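Local coordinates for protein prolyl-tRNA synthetase (Giardia lamblia ATCC 50803, PDB 3IAL) that probably joins L-proline to its cognate tRNA at the expense of ATP and is captured here with the prolyl-adenylate intermediate bound, at residues 19-24 with 229-233; 203-207 with 432-437. One frame throughout, in Å; residues are numbered along the deposited sequence.

Contact 1 (19-24 with 229-233); sequences KTRDTF and VMPCG
R21 and C232 bring the two backbones together, their CA atoms 4.1 Å apart. Residues 229-233 join strands 222-229 and 235-245 through a type I beta turn from M230 to G233, closed by the bond from G233 N to M230 O. Residues 19-24 curl into the start of helix 24-34, and T20 N donates to T23 OG1 at 2.9 Å. The backbones touch through a CA-H...O contact, R21 CA to P231 O at 3.3 Å.

P231 lies over one face of the F24 ring, with CD 3.9 Å from the centroid and displaced toward the rim, a CH-pi contact. M230 bends twice (chi2 -76°, chi3 -73°), and its CE meets F24 CZ obliquely at 3.6 Å. C232 sets its CB near F24 CD2, and its SG makes an oblique sulfur-aromatic contact, 5.2 Å from the centroid. S283 of helix 276-285 and the C-terminal Y518 also pack on F24. On the polar side R21 runs extended from CG to NE. NE makes a weak hydrogen bond to C232 O at 3.4 Å, bent to 135°, while NH1 donates to E454 O. K19 lays CE against P231 CG, while its NZ is bound by the carbonyls of G286 and S283.

The contact fastens the segment leading into helix 24-34 to a turn of the class II core, mainly by apolar packing, with one weak direct hydrogen bond.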
ATOM      1  N   LYS B  19     -29.673 -14.626  -3.715  1.00 30.55           N
ATOM      2  CA  LYS B  19     -29.369 -13.435  -2.932  1.00 30.36           C
ATOM      3  C   LYS B  19     -30.553 -12.481  -2.978  1.00 31.20           C
ATOM      4  O   LYS B  19     -30.782 -11.815  -3.999  1.00 30.06           O
ATOM      5  CB  LYS B  19     -28.110 -12.750  -3.474  1.00 28.51           C
ATOM      6  CG  LYS B  19     -27.683 -11.514  -2.698  1.00 25.67           C
ATOM      7  CD  LYS B  19     -26.764 -10.613  -3.513  1.00 24.71           C
ATOM      8  CE  LYS B  19     -27.520  -9.853  -4.611  1.00 24.09           C
ATOM      9  NZ  LYS B  19     -26.582  -9.132  -5.501  1.00 25.00           N
ATOM     10  N   THR B  20     -31.288 -12.417  -1.865  1.00 30.60           N
ATOM     11  CA  THR B  20     -32.471 -11.564  -1.745  1.00 30.81           C
ATOM     12  C   THR B  20     -32.443 -10.749  -0.452  1.00 30.64           C
ATOM     13  O   THR B  20     -31.526 -10.879   0.364  1.00 28.92           O
ATOM     14  CB  THR B  20     -33.757 -12.404  -1.727  1.00 30.29           C
ATOM     15  OG1 THR B  20     -33.797 -13.172  -0.517  1.00 33.27           O
ATOM     16  CG2 THR B  20     -33.818 -13.332  -2.928  1.00 30.95           C
ATOM     17  N   ARG B  21     -33.473  -9.920  -0.279  1.00 30.66           N
ATOM     18  CA  ARG B  21     -33.668  -9.136   0.930  1.00 31.62           C
ATOM     19  C   ARG B  21     -33.664 -10.007   2.181  1.00 31.75           C
ATOM     20  O   ARG B  21     -32.996  -9.690   3.165  1.00 32.27           O
ATOM     21  CB  ARG B  21     -34.979  -8.358   0.827  1.00 32.76           C
ATOM     22  CG  ARG B  21     -35.295  -7.487   2.026  1.00 36.91           C
ATOM     23  CD  ARG B  21     -36.316  -6.409   1.673  1.00 39.23           C
ATOM     24  NE  ARG B  21     -36.446  -5.402   2.730  1.00 38.72           N
ATOM     25  CZ  ARG B  21     -37.548  -5.161   3.440  1.00 39.91           C
ATOM     26  NH1 ARG B  21     -38.670  -5.850   3.237  1.00 42.28           N
ATOM     27  NH2 ARG B  21     -37.533  -4.209   4.365  1.00 38.99           N
ATOM     28  N   ASP B  22     -34.397 -11.117   2.132  1.00 32.99           N
ATOM     29  CA  ASP B  22     -34.496 -12.022   3.275  1.00 32.59           C
ATOM     30  C   ASP B  22     -33.207 -12.814   3.551  1.00 31.53           C
ATOM     31  O   ASP B  22     -32.920 -13.130   4.712  1.00 29.65           O
ATOM     32  CB  ASP B  22     -35.678 -12.981   3.092  1.00 35.27           C
ATOM     33  CG  ASP B  22     -37.036 -12.286   3.212  1.00 38.81           C
ATOM     34  OD1 ASP B  22     -37.131 -11.051   3.035  1.00 41.60           O
ATOM     35  OD2 ASP B  22     -38.022 -12.991   3.490  1.00 45.24           O
ATOM     36  N   THR B  23     -32.436 -13.124   2.502  1.00 28.81           N
ATOM     37  CA  THR B  23     -31.262 -14.009   2.623  1.00 26.76           C
ATOM     38  C   THR B  23     -29.906 -13.293   2.688  1.00 25.87           C
ATOM     39  O   THR B  23     -28.912 -13.915   3.054  1.00 22.91           O
ATOM     40  CB  THR B  23     -31.175 -15.037   1.454  1.00 27.00           C
ATOM     41  OG1 THR B  23     -30.883 -14.363   0.222  1.00 26.06           O
ATOM     42  CG2 THR B  23     -32.474 -15.846   1.308  1.00 28.57           C
ATOM     43  N   PHE B  24     -29.861 -12.002   2.345  1.00 25.85           N
ATOM     44  CA  PHE B  24     -28.579 -11.324   2.145  1.00 25.70           C
ATOM     45  C   PHE B  24     -27.576 -11.482   3.282  1.00 25.00           C
ATOM     46  O   PHE B  24     -26.421 -11.778   3.034  1.00 25.07           O
ATOM     47  CB  PHE B  24     -28.735  -9.830   1.859  1.00 26.03           C
ATOM     48  CG  PHE B  24     -27.412  -9.127   1.769  1.00 24.88           C
ATOM     49  CD1 PHE B  24     -26.553  -9.395   0.715  1.00 23.58           C
ATOM     50  CD2 PHE B  24     -26.988  -8.269   2.772  1.00 24.89           C
ATOM     51  CE1 PHE B  24     -25.303  -8.779   0.643  1.00 27.44           C
ATOM     52  CE2 PHE B  24     -25.751  -7.647   2.698  1.00 25.65           C
ATOM     53  CZ  PHE B  24     -24.908  -7.909   1.634  1.00 24.13           C
ATOM     54  N   VAL B 229     -27.589   1.597  -1.243  1.00 22.58           N
ATOM     55  CA  VAL B 229     -28.587   0.575  -0.958  1.00 23.88           C
ATOM     56  C   VAL B 229     -27.984  -0.829  -1.112  1.00 24.52           C
ATOM     57  O   VAL B 229     -27.462  -1.183  -2.170  1.00 24.96           O
ATOM     58  CB  VAL B 229     -29.817   0.695  -1.862  1.00 24.27           C
ATOM     59  CG1 VAL B 229     -30.823  -0.401  -1.510  1.00 22.89           C
ATOM     60  CG2 VAL B 229     -30.442   2.082  -1.736  1.00 19.79           C
ATOM     61  N   MET B 230     -28.060  -1.610  -0.037  1.00 25.76           N
ATOM     62  CA  MET B 230     -27.574  -2.985  -0.016  1.00 25.14           C
ATOM     63  C   MET B 230     -28.730  -3.955  -0.289  1.00 25.85           C
ATOM     64  O   MET B 230     -29.898  -3.567  -0.167  1.00 25.35           O
ATOM     65  CB  MET B 230     -26.937  -3.274   1.340  1.00 25.15           C
ATOM     66  CG  MET B 230     -25.693  -2.424   1.602  1.00 27.78           C
ATOM     67  SD  MET B 230     -24.259  -3.015   0.686  1.00 29.74           S
ATOM     68  CE  MET B 230     -23.872  -4.486   1.619  1.00 24.74           C
ATOM     69  N   PRO B 231     -28.417  -5.212  -0.660  1.00 26.84           N
ATOM     70  CA  PRO B 231     -29.480  -6.169  -1.025  1.00 27.56           C
ATOM     71  C   PRO B 231     -30.514  -6.450   0.065  1.00 25.76           C
ATOM     72  O   PRO B 231     -31.612  -6.863  -0.258  1.00 27.40           O
ATOM     73  CB  PRO B 231     -28.709  -7.450  -1.376  1.00 27.17           C
ATOM     74  CG  PRO B 231     -27.353  -6.987  -1.757  1.00 29.75           C
ATOM     75  CD  PRO B 231     -27.073  -5.761  -0.930  1.00 28.34           C
ATOM     76  N   CYS B 232     -30.169  -6.223   1.330  1.00 27.09           N
ATOM     77  CA  CYS B 232     -31.114  -6.373   2.444  1.00 26.80           C
ATOM     78  C   CYS B 232     -32.107  -5.209   2.537  1.00 27.27           C
ATOM     79  O   CYS B 232     -33.094  -5.309   3.243  1.00 27.90           O
ATOM     80  CB  CYS B 232     -30.363  -6.496   3.772  1.00 26.45           C
ATOM     81  SG  CYS B 232     -29.253  -5.079   4.145  1.00 28.51           S
ATOM     82  N   GLY B 233     -31.837  -4.103   1.843  1.00 26.21           N
ATOM     83  CA  GLY B 233     -32.719  -2.942   1.880  1.00 25.38           C
ATOM     84  C   GLY B 233     -32.277  -1.846   2.832  1.00 26.22           C
ATOM     85  O   GLY B 233     -32.860  -0.759   2.833  1.00 28.19           O
TER

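Contact 2 (203-207 with 432-437); sequences CFKGQ and AFAFHN
K205 lies across the H436 ring, its CD over one face at 3.5 Å from H436 CD2. The two side chains cross at about a right angle. With CG anti to the backbone N (chi1 -168°) and the rest of the chain fully extended, K205 reaches past the imidazole to the next residue of the helix. There K205 NZ donates to N437 OD1 at 3.2 Å, in the carbonyl plane and on a lone pair.

The root of the same lysine meets a second ring. K205 CB sits over a face of F433, 4.0 Å from the centroid and 22° off the normal, a CH-pi contact. F433 CE1 also reaches the backbone, 3.6 Å from F204 C. The methyl of A432 packs close to C203 O and against F204 CB.

Two waters tie the loop backbone to the helix. Water 1 donates to K205 O at 2.7 Å and also bonds H436 ND1, lying in the plane of the imidazole at its edge. Water 2 takes the N-H of K205 and donates to A432 O at 3.1 Å. The rotation of H436 is thus probably fixed by water at one edge and lysine over a face.

The loop follows helix 180-201 and leads into strand 207-211, where Q207 forms backbone hydrogen bonds with D227 of strand 222-229. Residues 432-437 are near the end of helix 416-438. Helix 276-285 touches both segments: its I284 meets F204 and A432, and its C280 also meets F204.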
ATOM      1  N   CYS B 203     -18.887  -0.426 -10.928  1.00 30.94           N
ATOM      2  CA  CYS B 203     -20.205  -0.609 -11.539  1.00 30.35           C
ATOM      3  C   CYS B 203     -21.401  -0.571 -10.593  1.00 29.54           C
ATOM      4  O   CYS B 203     -22.379  -1.283 -10.819  1.00 30.73           O
ATOM      5  CB  CYS B 203     -20.234  -1.927 -12.319  1.00 30.82           C
ATOM      6  SG  CYS B 203     -18.947  -2.064 -13.548  1.00 30.37           S
ATOM      7  N   PHE B 204     -21.341   0.249  -9.544  1.00 29.32           N
ATOM      8  CA  PHE B 204     -22.518   0.471  -8.686  1.00 27.24           C
ATOM      9  C   PHE B 204     -22.739   1.957  -8.380  1.00 26.94           C
ATOM     10  O   PHE B 204     -21.916   2.804  -8.719  1.00 30.10           O
ATOM     11  CB  PHE B 204     -22.458  -0.381  -7.404  1.00 28.26           C
ATOM     12  CG  PHE B 204     -21.462   0.103  -6.379  1.00 26.41           C
ATOM     13  CD1 PHE B 204     -21.810   1.084  -5.463  1.00 24.46           C
ATOM     14  CD2 PHE B 204     -20.180  -0.439  -6.325  1.00 27.63           C
ATOM     15  CE1 PHE B 204     -20.894   1.529  -4.509  1.00 26.02           C
ATOM     16  CE2 PHE B 204     -19.254   0.007  -5.376  1.00 27.43           C
ATOM     17  CZ  PHE B 204     -19.612   0.986  -4.469  1.00 25.11           C
ATOM     18  N   LYS B 205     -23.868   2.249  -7.752  1.00 27.23           N
ATOM     19  CA  LYS B 205     -24.331   3.608  -7.526  1.00 29.19           C
ATOM     20  C   LYS B 205     -24.659   3.796  -6.050  1.00 27.94           C
ATOM     21  O   LYS B 205     -25.068   2.858  -5.374  1.00 26.01           O
ATOM     22  CB  LYS B 205     -25.598   3.844  -8.362  1.00 31.97           C
ATOM     23  CG  LYS B 205     -26.023   5.281  -8.458  1.00 38.37           C
ATOM     24  CD  LYS B 205     -27.270   5.430  -9.289  1.00 39.23           C
ATOM     25  CE  LYS B 205     -27.846   6.839  -9.151  1.00 44.03           C
ATOM     26  NZ  LYS B 205     -29.089   7.013  -9.976  1.00 46.66           N
ATOM     27  N   GLY B 206     -24.490   5.018  -5.564  1.00 27.02           N
ATOM     28  CA  GLY B 206     -24.896   5.383  -4.218  1.00 27.59           C
ATOM     29  C   GLY B 206     -25.708   6.660  -4.261  1.00 27.81           C
ATOM     30  O   GLY B 206     -25.606   7.422  -5.217  1.00 27.73           O
ATOM     31  N   GLN B 207     -26.513   6.897  -3.227  1.00 27.68           N
ATOM     32  CA  GLN B 207     -27.253   8.156  -3.113  1.00 26.89           C
ATOM     33  C   GLN B 207     -26.384   9.236  -2.476  1.00 28.24           C
ATOM     34  O   GLN B 207     -26.039   9.148  -1.295  1.00 27.39           O
ATOM     35  CB  GLN B 207     -28.528   7.977  -2.284  1.00 27.22           C
ATOM     36  CG  GLN B 207     -29.372   9.247  -2.172  1.00 30.50           C
ATOM     37  CD  GLN B 207     -29.886   9.739  -3.519  1.00 33.02           C
ATOM     38  OE1 GLN B 207     -30.533   8.996  -4.255  1.00 36.00           O
ATOM     39  NE2 GLN B 207     -29.613  10.998  -3.838  1.00 34.77           N
ATOM     40  N   ALA B 432     -26.962  -2.915 -11.634  1.00 31.63           N
ATOM     41  CA  ALA B 432     -26.765  -2.253 -10.334  1.00 31.61           C
ATOM     42  C   ALA B 432     -27.500  -0.911 -10.232  1.00 30.17           C
ATOM     43  O   ALA B 432     -28.097  -0.601  -9.201  1.00 26.16           O
ATOM     44  CB  ALA B 432     -25.280  -2.047 -10.054  1.00 30.24           C
ATOM     45  N   PHE B 433     -27.442  -0.118 -11.298  1.00 30.80           N
ATOM     46  CA  PHE B 433     -28.110   1.186 -11.318  1.00 31.96           C
ATOM     47  C   PHE B 433     -29.626   1.004 -11.310  1.00 31.89           C
ATOM     48  O   PHE B 433     -30.344   1.764 -10.662  1.00 31.00           O
ATOM     49  CB  PHE B 433     -27.689   2.000 -12.547  1.00 34.12           C
ATOM     50  CG  PHE B 433     -26.368   2.714 -12.394  1.00 34.68           C
ATOM     51  CD1 PHE B 433     -25.299   2.127 -11.719  1.00 35.49           C
ATOM     52  CD2 PHE B 433     -26.185   3.966 -12.956  1.00 40.78           C
ATOM     53  CE1 PHE B 433     -24.082   2.785 -11.596  1.00 36.10           C
ATOM     54  CE2 PHE B 433     -24.969   4.630 -12.841  1.00 42.63           C
ATOM     55  CZ  PHE B 433     -23.915   4.031 -12.154  1.00 40.80           C
ATOM     56  N   ALA B 434     -30.111   0.003 -12.037  1.00 30.48           N
ATOM     57  CA  ALA B 434     -31.543  -0.300 -12.040  1.00 31.47           C
ATOM     58  C   ALA B 434     -31.970  -0.670 -10.626  1.00 31.73           C
ATOM     59  O   ALA B 434     -33.012  -0.220 -10.159  1.00 32.27           O
ATOM     60  CB  ALA B 434     -31.870  -1.428 -13.026  1.00 28.95           C
ATOM     61  N   PHE B 435     -31.144  -1.461  -9.940  1.00 32.60           N
ATOM     62  CA  PHE B 435     -31.444  -1.857  -8.566  1.00 34.51           C
ATOM     63  C   PHE B 435     -31.540  -0.660  -7.631  1.00 34.83           C
ATOM     64  O   PHE B 435     -32.478  -0.572  -6.832  1.00 36.08           O
ATOM     65  CB  PHE B 435     -30.409  -2.825  -8.015  1.00 34.62           C
ATOM     66  CG  PHE B 435     -30.612  -3.134  -6.566  1.00 33.97           C
ATOM     67  CD1 PHE B 435     -31.681  -3.924  -6.161  1.00 36.66           C
ATOM     68  CD2 PHE B 435     -29.772  -2.607  -5.605  1.00 31.40           C
ATOM     69  CE1 PHE B 435     -31.890  -4.204  -4.813  1.00 32.97           C
ATOM     70  CE2 PHE B 435     -29.976  -2.883  -4.258  1.00 34.90           C
ATOM     71  CZ  PHE B 435     -31.029  -3.687  -3.866  1.00 33.01           C
ATOM     72  N   HIS B 436     -30.569   0.247  -7.723  1.00 34.34           N
ATOM     73  CA  HIS B 436     -30.603   1.481  -6.947  1.00 34.06           C
ATOM     74  C   HIS B 436     -31.877   2.276  -7.254  1.00 34.48           C
ATOM     75  O   HIS B 436     -32.623   2.642  -6.340  1.00 31.81           O
ATOM     76  CB  HIS B 436     -29.383   2.357  -7.234  1.00 33.06           C
ATOM     77  CG  HIS B 436     -29.499   3.735  -6.661  1.00 35.56           C
ATOM     78  ND1 HIS B 436     -29.038   4.057  -5.405  1.00 34.52           N
ATOM     79  CD2 HIS B 436     -30.051   4.867  -7.160  1.00 36.51           C
ATOM     80  CE1 HIS B 436     -29.293   5.329  -5.158  1.00 34.99           C
ATOM     81  NE2 HIS B 436     -29.907   5.842  -6.206  1.00 32.90           N
ATOM     82  N   ASN B 437     -32.126   2.522  -8.538  1.00 34.42           N
ATOM     83  CA  ASN B 437     -33.302   3.298  -8.960  1.00 36.57           C
ATOM     84  C   ASN B 437     -34.628   2.692  -8.479  1.00 35.33           C
ATOM     85  O   ASN B 437     -35.544   3.417  -8.111  1.00 36.33           O
ATOM     86  CB  ASN B 437     -33.309   3.505 -10.487  1.00 35.95           C
ATOM     87  CG  ASN B 437     -32.170   4.409 -10.962  1.00 38.73           C
ATOM     88  OD1 ASN B 437     -31.719   5.286 -10.231  1.00 41.80           O
ATOM     89  ND2 ASN B 437     -31.711   4.199 -12.195  1.00 37.26           N
TER
HETATM   90  O   HOH W   1     -27.361   2.547  -3.992  1.00 21.80           O
HETATM   91  O   HOH W   2     -25.925   0.173  -7.058  1.00 26.90           O

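Contacts 1 and 2 have their centres 14 Å apart and meet through F435. Its ring packs beside the turn of contact 1: F435 CE2 is 3.7 Å from V229 O, and F435 CZ is 3.9 Å from M230 O. Helix 276-285 is shared as well, since C280 touches both M230 and F204. The segments of the two contacts alternate along the chain. Both involve the class II core, and contact 2 joins it to helix 416-438. The side chain of F204 is about 10 Å from the bound prolyl-adenylate, and that of M230 about 11 Å.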